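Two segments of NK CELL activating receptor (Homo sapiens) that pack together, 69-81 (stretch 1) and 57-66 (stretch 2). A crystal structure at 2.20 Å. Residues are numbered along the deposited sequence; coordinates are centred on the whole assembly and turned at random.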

ATOM      1  N   TRP A  69      -5.083  13.066  -9.503  1.00 66.57           N
ATOM      2  CA  TRP A  69      -6.306  12.301  -9.231  1.00 68.74           C
ATOM      3  C   TRP A  69      -6.667  11.258 -10.323  1.00 68.36           C
ATOM      4  O   TRP A  69      -5.795  10.598 -10.881  1.00 68.67           O
ATOM      5  CB  TRP A  69      -7.444  13.317  -9.091  1.00 72.00           C
ATOM      6  CG  TRP A  69      -8.443  13.016  -8.060  1.00 75.25           C
ATOM      7  CD1 TRP A  69      -8.324  13.229  -6.714  1.00 76.44           C
ATOM      8  CD2 TRP A  69      -9.737  12.447  -8.272  1.00 76.61           C
ATOM      9  NE1 TRP A  69      -9.474  12.824  -6.074  1.00 77.42           N
ATOM     10  CE2 TRP A  69     -10.356  12.339  -7.008  1.00 77.19           C
ATOM     11  CE3 TRP A  69     -10.435  12.014  -9.410  1.00 77.26           C
ATOM     12  CZ2 TRP A  69     -11.639  11.812  -6.849  1.00 77.99           C
ATOM     13  CZ3 TRP A  69     -11.705  11.489  -9.257  1.00 77.77           C
ATOM     14  CH2 TRP A  69     -12.298  11.391  -7.981  1.00 78.85           C
ATOM     15  N   THR A  70      -7.972  11.152 -10.604  1.00 67.12           N
ATOM     16  CA  THR A  70      -8.642  10.243 -11.579  1.00 64.92           C
ATOM     17  C   THR A  70      -9.226   8.958 -10.939  1.00 62.25           C
ATOM     18  O   THR A  70      -8.782   7.832 -11.169  1.00 61.14           O
ATOM     19  CB  THR A  70      -7.777   9.881 -12.905  1.00 65.86           C
ATOM     20  OG1 THR A  70      -6.868   8.802 -12.661  1.00 65.76           O
ATOM     21  CG2 THR A  70      -7.007  11.109 -13.416  1.00 65.67           C
ATOM     22  N   SER A  71     -10.254   9.170 -10.124  1.00 60.02           N
ATOM     23  CA  SER A  71     -10.958   8.088  -9.458  1.00 56.89           C
ATOM     24  C   SER A  71     -10.100   7.367  -8.446  1.00 52.78           C
ATOM     25  O   SER A  71      -9.364   7.981  -7.663  1.00 52.96           O
ATOM     26  CB  SER A  71     -11.472   7.087 -10.499  1.00 58.90           C
ATOM     27  OG  SER A  71     -11.947   5.906  -9.867  1.00 61.00           O
ATOM     28  N   ARG A  72     -10.246   6.071  -8.468  1.00 49.25           N
ATOM     29  CA  ARG A  72      -9.543   5.218  -7.495  1.00 46.16           C
ATOM     30  C   ARG A  72      -8.010   5.262  -7.586  1.00 43.46           C
ATOM     31  O   ARG A  72      -7.310   4.764  -6.688  1.00 42.41           O
ATOM     32  CB  ARG A  72     -10.063   3.789  -7.628  1.00 45.76           C
ATOM     33  CG  ARG A  72     -11.561   3.648  -7.839  1.00 46.32           C
ATOM     34  CD  ARG A  72     -11.946   2.257  -8.341  1.00 45.30           C
ATOM     35  NE  ARG A  72     -11.058   1.215  -7.833  1.00 45.19           N
ATOM     36  CZ  ARG A  72     -10.576   0.216  -8.539  1.00 43.31           C
ATOM     37  NH1 ARG A  72     -10.884   0.095  -9.822  1.00 43.16           N
ATOM     38  NH2 ARG A  72      -9.770  -0.680  -7.956  1.00 41.89           N
ATOM     39  N   PHE A  73      -7.477   5.828  -8.665  1.00 41.20           N
ATOM     40  CA  PHE A  73      -6.023   5.855  -8.888  1.00 39.89           C
ATOM     41  C   PHE A  73      -5.359   7.201  -8.748  1.00 38.57           C
ATOM     42  O   PHE A  73      -5.868   8.194  -9.262  1.00 39.30           O
ATOM     43  CB  PHE A  73      -5.680   5.347 -10.283  1.00 41.12           C
ATOM     44  CG  PHE A  73      -6.582   4.277 -10.807  1.00 42.36           C
ATOM     45  CD1 PHE A  73      -6.358   2.966 -10.443  1.00 42.79           C
ATOM     46  CD2 PHE A  73      -7.653   4.565 -11.646  1.00 42.01           C
ATOM     47  CE1 PHE A  73      -7.195   1.947 -10.909  1.00 44.10           C
ATOM     48  CE2 PHE A  73      -8.489   3.559 -12.112  1.00 41.69           C
ATOM     49  CZ  PHE A  73      -8.270   2.256 -11.750  1.00 42.62           C
ATOM     50  N   THR A  74      -4.217   7.259  -8.075  1.00 34.18           N
ATOM     51  CA  THR A  74      -3.532   8.539  -7.978  1.00 32.36           C
ATOM     52  C   THR A  74      -2.046   8.316  -8.009  1.00 29.35           C
ATOM     53  O   THR A  74      -1.618   7.202  -7.829  1.00 26.96           O
ATOM     54  CB  THR A  74      -3.851   9.257  -6.678  1.00 33.58           C
ATOM     55  OG1 THR A  74      -3.363   8.468  -5.582  1.00 32.43           O
ATOM     56  CG2 THR A  74      -5.371   9.431  -6.557  1.00 36.98           C
ATOM     57  N   ILE A  75      -1.283   9.381  -8.243  1.00 27.56           N
ATOM     58  CA  ILE A  75       0.162   9.291  -8.245  1.00 27.75           C
ATOM     59  C   ILE A  75       0.695  10.481  -7.476  1.00 27.10           C
ATOM     60  O   ILE A  75       0.164  11.557  -7.556  1.00 27.71           O
ATOM     61  CB  ILE A  75       0.795   9.337  -9.705  1.00 27.89           C
ATOM     62  CG1 ILE A  75       0.644   7.990 -10.401  1.00 27.82           C
ATOM     63  CG2 ILE A  75       2.313   9.681  -9.648  1.00 25.04           C
ATOM     64  CD1 ILE A  75       1.007   8.011 -11.895  1.00 29.47           C
ATOM     65  N   TRP A  76       1.722  10.276  -6.682  1.00 24.57           N
ATOM     66  CA  TRP A  76       2.318  11.412  -6.083  1.00 23.94           C
ATOM     67  C   TRP A  76       3.750  11.255  -6.586  1.00 23.34           C
ATOM     68  O   TRP A  76       4.385  10.223  -6.317  1.00 21.97           O
ATOM     69  CB  TRP A  76       2.320  11.379  -4.554  1.00 25.60           C
ATOM     70  CG  TRP A  76       3.140  12.516  -4.016  1.00 26.80           C
ATOM     71  CD1 TRP A  76       4.402  12.445  -3.518  1.00 27.66           C
ATOM     72  CD2 TRP A  76       2.769  13.905  -3.974  1.00 28.23           C
ATOM     73  NE1 TRP A  76       4.849  13.707  -3.156  1.00 28.76           N
ATOM     74  CE2 TRP A  76       3.858  14.616  -3.424  1.00 28.71           C
ATOM     75  CE3 TRP A  76       1.612  14.614  -4.340  1.00 30.11           C
ATOM     76  CZ2 TRP A  76       3.826  15.998  -3.219  1.00 29.14           C
ATOM     77  CZ3 TRP A  76       1.576  15.999  -4.134  1.00 28.14           C
ATOM     78  CH2 TRP A  76       2.676  16.667  -3.576  1.00 31.06           C
ATOM     79  N   ASP A  77       4.251  12.255  -7.312  1.00 22.20           N
ATOM     80  CA  ASP A  77       5.631  12.182  -7.807  1.00 23.70           C
ATOM     81  C   ASP A  77       6.466  13.340  -7.346  1.00 25.18           C
ATOM     82  O   ASP A  77       6.088  14.504  -7.496  1.00 25.33           O
ATOM     83  CB  ASP A  77       5.641  12.132  -9.321  1.00 23.72           C
ATOM     84  CG  ASP A  77       7.036  12.199  -9.889  1.00 25.78           C
ATOM     85  OD1 ASP A  77       7.912  11.542  -9.303  1.00 22.16           O
ATOM     86  OD2 ASP A  77       7.232  12.907 -10.922  1.00 26.77           O
ATOM     87  N   ASP A  78       7.613  13.043  -6.771  1.00 26.60           N
ATOM     88  CA  ASP A  78       8.475  14.116  -6.358  1.00 27.97           C
ATOM     89  C   ASP A  78       9.907  13.813  -6.776  1.00 28.63           C
ATOM     90  O   ASP A  78      10.570  13.009  -6.136  1.00 28.22           O
ATOM     91  CB  ASP A  78       8.443  14.350  -4.841  1.00 29.98           C
ATOM     92  CG  ASP A  78       9.359  15.531  -4.422  1.00 31.78           C
ATOM     93  OD1 ASP A  78       9.974  16.185  -5.325  1.00 29.98           O
ATOM     94  OD2 ASP A  78       9.475  15.813  -3.212  1.00 31.00           O
ATOM     95  N   PRO A  79      10.419  14.507  -7.835  1.00 28.90           N
ATOM     96  CA  PRO A  79      11.781  14.332  -8.360  1.00 29.47           C
ATOM     97  C   PRO A  79      12.861  14.508  -7.326  1.00 30.71           C
ATOM     98  O   PRO A  79      13.895  13.859  -7.399  1.00 32.52           O
ATOM     99  CB  PRO A  79      11.861  15.372  -9.465  1.00 28.35           C
ATOM    100  CG  PRO A  79      10.515  15.368  -9.997  1.00 27.61           C
ATOM    101  CD  PRO A  79       9.650  15.386  -8.728  1.00 26.63           C
ATOM    102  N   ASP A  80      12.643  15.386  -6.357  1.00 32.75           N
ATOM    103  CA  ASP A  80      13.631  15.588  -5.301  1.00 33.72           C
ATOM    104  C   ASP A  80      13.792  14.329  -4.500  1.00 34.04           C
ATOM    105  O   ASP A  80      14.843  14.134  -3.886  1.00 34.05           O
ATOM    106  CB  ASP A  80      13.202  16.673  -4.322  1.00 37.69           C
ATOM    107  CG  ASP A  80      13.136  18.058  -4.961  1.00 41.09           C
ATOM    108  OD1 ASP A  80      13.945  18.329  -5.893  1.00 43.02           O
ATOM    109  OD2 ASP A  80      12.287  18.872  -4.505  1.00 41.31           O
ATOM    110  N   ALA A  81      12.747  13.488  -4.463  1.00 32.56           N
ATOM    111  CA  ALA A  81      12.829  12.244  -3.707  1.00 33.74           C
ATOM    112  C   ALA A  81      13.378  11.097  -4.581  1.00 34.02           C
ATOM    113  O   ALA A  81      13.914  10.130  -4.062  1.00 35.15           O
ATOM    114  CB  ALA A  81      11.459  11.866  -3.138  1.00 31.71           C
TER
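Stretch 2 (57-66) RLVTSSKPRT

Stretch 2 enters as a strand, 57-61, and continues from S62 to T66 as loop. Its strand runs in nearly the same direction as strand 73-78 of stretch 1. The two axes cross at -24° and approach to 6.5 Å. V59 lies opposite F73 and S61 opposite I75, each pair with CA atoms 6.2 Å apart. The loop then comes closer, and the CA atoms of R65 and D78 are 5.1 Å apart.

No backbone hydrogen bond joins the two strands; side chains fill the space between them. V59 points toward stretch 1, with CG1 3.8 Å from F73 CB and 3.9 Å from I75 CD1. L58 CB lies over one face of the F73 ring. I75 CG2 rests 3.8 Å from S61 CB.

The polar contacts gather mainly at the loop. R65 N donates to D77 O at 2.7 Å, so the D77 carbonyl is satisfied by the backbone of stretch 2. Water 1 fills the gap beside it. It accepts from D77 N and from T66 N, both at 3.0 Å, and is hydrogen-bonded to S61 OG at 2.8 Å. One water thus serves backbone donors from both stretches. T66 OG1 donates to K63 O at 2.7 Å, within the loop.

R65 NH1 donates to D78 OD1 at 2.9 Å, in a salt bridge near the guanidinium plane. D78 OD1 also accepts from D80 N at 3.0 Å. D80 OD2 is 3.6 Å from R65 NH1, well out of the plane, so this second salt bridge is one of charge alone. R65 CA sits over the six-membered ring of W76, 3.8 Å from its centroid, in a CH-pi contact. P79 CD packs on P64 CB at 3.7 Å.

At the other end, T70 OG1 lies 3.1 Å from L58 O and 2.7 Å from W69 O; which carbonyl receives its proton is open.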

ATOM      1  N   ARG A  57      -3.743   3.644 -20.182  1.00 39.46           N
ATOM      2  CA  ARG A  57      -3.348   4.602 -19.146  1.00 38.43           C
ATOM      3  C   ARG A  57      -4.419   4.763 -18.106  1.00 37.16           C
ATOM      4  O   ARG A  57      -5.539   5.078 -18.446  1.00 38.41           O
ATOM      5  CB  ARG A  57      -3.072   5.970 -19.751  1.00 37.85           C
ATOM      6  CG  ARG A  57      -2.454   6.966 -18.772  1.00 39.70           C
ATOM      7  CD  ARG A  57      -1.018   6.560 -18.424  1.00 41.82           C
ATOM      8  NE  ARG A  57      -0.135   6.625 -19.599  1.00 44.38           N
ATOM      9  CZ  ARG A  57       0.287   7.772 -20.145  1.00 45.51           C
ATOM     10  NH1 ARG A  57      -0.079   8.943 -19.627  1.00 42.84           N
ATOM     11  NH2 ARG A  57       1.079   7.754 -21.214  1.00 45.53           N
ATOM     12  N   LEU A  58      -4.069   4.576 -16.843  1.00 35.39           N
ATOM     13  CA  LEU A  58      -5.044   4.706 -15.773  1.00 34.59           C
ATOM     14  C   LEU A  58      -4.906   6.052 -15.055  1.00 34.22           C
ATOM     15  O   LEU A  58      -5.892   6.663 -14.669  1.00 35.08           O
ATOM     16  CB  LEU A  58      -4.881   3.545 -14.780  1.00 34.24           C
ATOM     17  CG  LEU A  58      -5.148   2.170 -15.439  1.00 35.69           C
ATOM     18  CD1 LEU A  58      -4.983   1.064 -14.454  1.00 35.75           C
ATOM     19  CD2 LEU A  58      -6.537   2.145 -15.973  1.00 34.95           C
ATOM     20  N   VAL A  59      -3.677   6.511 -14.890  1.00 32.43           N
ATOM     21  CA  VAL A  59      -3.426   7.757 -14.227  1.00 30.00           C
ATOM     22  C   VAL A  59      -2.002   8.222 -14.649  1.00 29.87           C
ATOM     23  O   VAL A  59      -1.111   7.388 -14.895  1.00 28.18           O
ATOM     24  CB  VAL A  59      -3.558   7.573 -12.697  1.00 28.39           C
ATOM     25  CG1 VAL A  59      -2.598   6.533 -12.202  1.00 29.45           C
ATOM     26  CG2 VAL A  59      -3.309   8.885 -11.978  1.00 27.84           C
ATOM     27  N   THR A  60      -1.822   9.548 -14.700  1.00 30.11           N
ATOM     28  CA  THR A  60      -0.586  10.198 -15.120  1.00 31.52           C
ATOM     29  C   THR A  60      -0.245  11.423 -14.292  1.00 31.58           C
ATOM     30  O   THR A  60      -1.129  12.205 -13.971  1.00 32.74           O
ATOM     31  CB  THR A  60      -0.718  10.707 -16.571  1.00 32.87           C
ATOM     32  OG1 THR A  60      -1.210   9.651 -17.400  1.00 33.79           O
ATOM     33  CG2 THR A  60       0.665  11.166 -17.120  1.00 34.95           C
ATOM     34  N   SER A  61       1.028  11.577 -13.935  1.00 31.00           N
ATOM     35  CA  SER A  61       1.495  12.769 -13.216  1.00 29.81           C
ATOM     36  C   SER A  61       2.153  13.616 -14.306  1.00 31.90           C
ATOM     37  O   SER A  61       3.179  13.188 -14.864  1.00 30.05           O
ATOM     38  CB  SER A  61       2.572  12.425 -12.223  1.00 28.62           C
ATOM     39  OG  SER A  61       3.001  13.599 -11.566  1.00 26.33           O
ATOM     40  N   SER A  62       1.570  14.783 -14.597  1.00 31.25           N
ATOM     41  CA  SER A  62       2.054  15.687 -15.636  1.00 32.61           C
ATOM     42  C   SER A  62       2.978  16.782 -15.133  1.00 32.61           C
ATOM     43  O   SER A  62       3.702  17.383 -15.916  1.00 31.87           O
ATOM     44  CB  SER A  62       0.855  16.320 -16.375  1.00 33.16           C
ATOM     45  OG  SER A  62       0.172  15.318 -17.145  1.00 36.64           O
ATOM     46  N   LYS A  63       2.923  17.060 -13.829  1.00 31.93           N
ATOM     47  CA  LYS A  63       3.767  18.069 -13.207  1.00 31.18           C
ATOM     48  C   LYS A  63       4.212  17.526 -11.854  1.00 29.22           C
ATOM     49  O   LYS A  63       3.516  16.750 -11.239  1.00 29.14           O
ATOM     50  CB  LYS A  63       2.992  19.382 -13.055  1.00 32.88           C
ATOM     51  CG  LYS A  63       2.770  20.019 -14.371  1.00 35.56           C
ATOM     52  CD  LYS A  63       2.441  21.458 -14.210  1.00 39.62           C
ATOM     53  CE  LYS A  63       0.967  21.680 -14.197  1.00 40.96           C
ATOM     54  NZ  LYS A  63       0.827  22.976 -14.901  1.00 45.48           N
ATOM     55  N   PRO A  64       5.394  17.926 -11.383  1.00 28.66           N
ATOM     56  CA  PRO A  64       5.884  17.424 -10.095  1.00 27.37           C
ATOM     57  C   PRO A  64       5.065  17.822  -8.860  1.00 28.58           C
ATOM     58  O   PRO A  64       4.479  18.899  -8.831  1.00 27.93           O
ATOM     59  CB  PRO A  64       7.317  17.940 -10.041  1.00 27.08           C
ATOM     60  CG  PRO A  64       7.274  19.199 -10.868  1.00 27.27           C
ATOM     61  CD  PRO A  64       6.315  18.905 -12.003  1.00 25.92           C
ATOM     62  N   ARG A  65       5.028  16.923  -7.860  1.00 28.65           N
ATOM     63  CA  ARG A  65       4.333  17.151  -6.612  1.00 28.07           C
ATOM     64  C   ARG A  65       2.910  17.680  -6.848  1.00 29.37           C
ATOM     65  O   ARG A  65       2.518  18.711  -6.322  1.00 29.61           O
ATOM     66  CB  ARG A  65       5.169  18.115  -5.790  1.00 27.58           C
ATOM     67  CG  ARG A  65       6.547  17.556  -5.412  1.00 25.01           C
ATOM     68  CD  ARG A  65       7.411  18.611  -4.746  1.00 26.75           C
ATOM     69  NE  ARG A  65       7.668  19.708  -5.684  1.00 27.43           N
ATOM     70  CZ  ARG A  65       8.643  19.694  -6.607  1.00 28.69           C
ATOM     71  NH1 ARG A  65       9.492  18.670  -6.700  1.00 26.56           N
ATOM     72  NH2 ARG A  65       8.665  20.631  -7.546  1.00 23.70           N
ATOM     73  N   THR A  66       2.167  17.008  -7.713  1.00 30.09           N
ATOM     74  CA  THR A  66       0.786  17.396  -7.983  1.00 34.92           C
ATOM     75  C   THR A  66      -0.149  16.288  -7.443  1.00 38.69           C
ATOM     76  O   THR A  66       0.217  15.104  -7.389  1.00 36.75           O
ATOM     77  CB  THR A  66       0.471  17.551  -9.504  1.00 34.32           C
ATOM     78  OG1 THR A  66       1.077  16.472 -10.239  1.00 33.38           O
ATOM     79  CG2 THR A  66       0.947  18.904 -10.034  1.00 33.74           C
TER
HETATM   80  O   HOH W   1       2.561  14.239  -8.836  1.00 29.59           O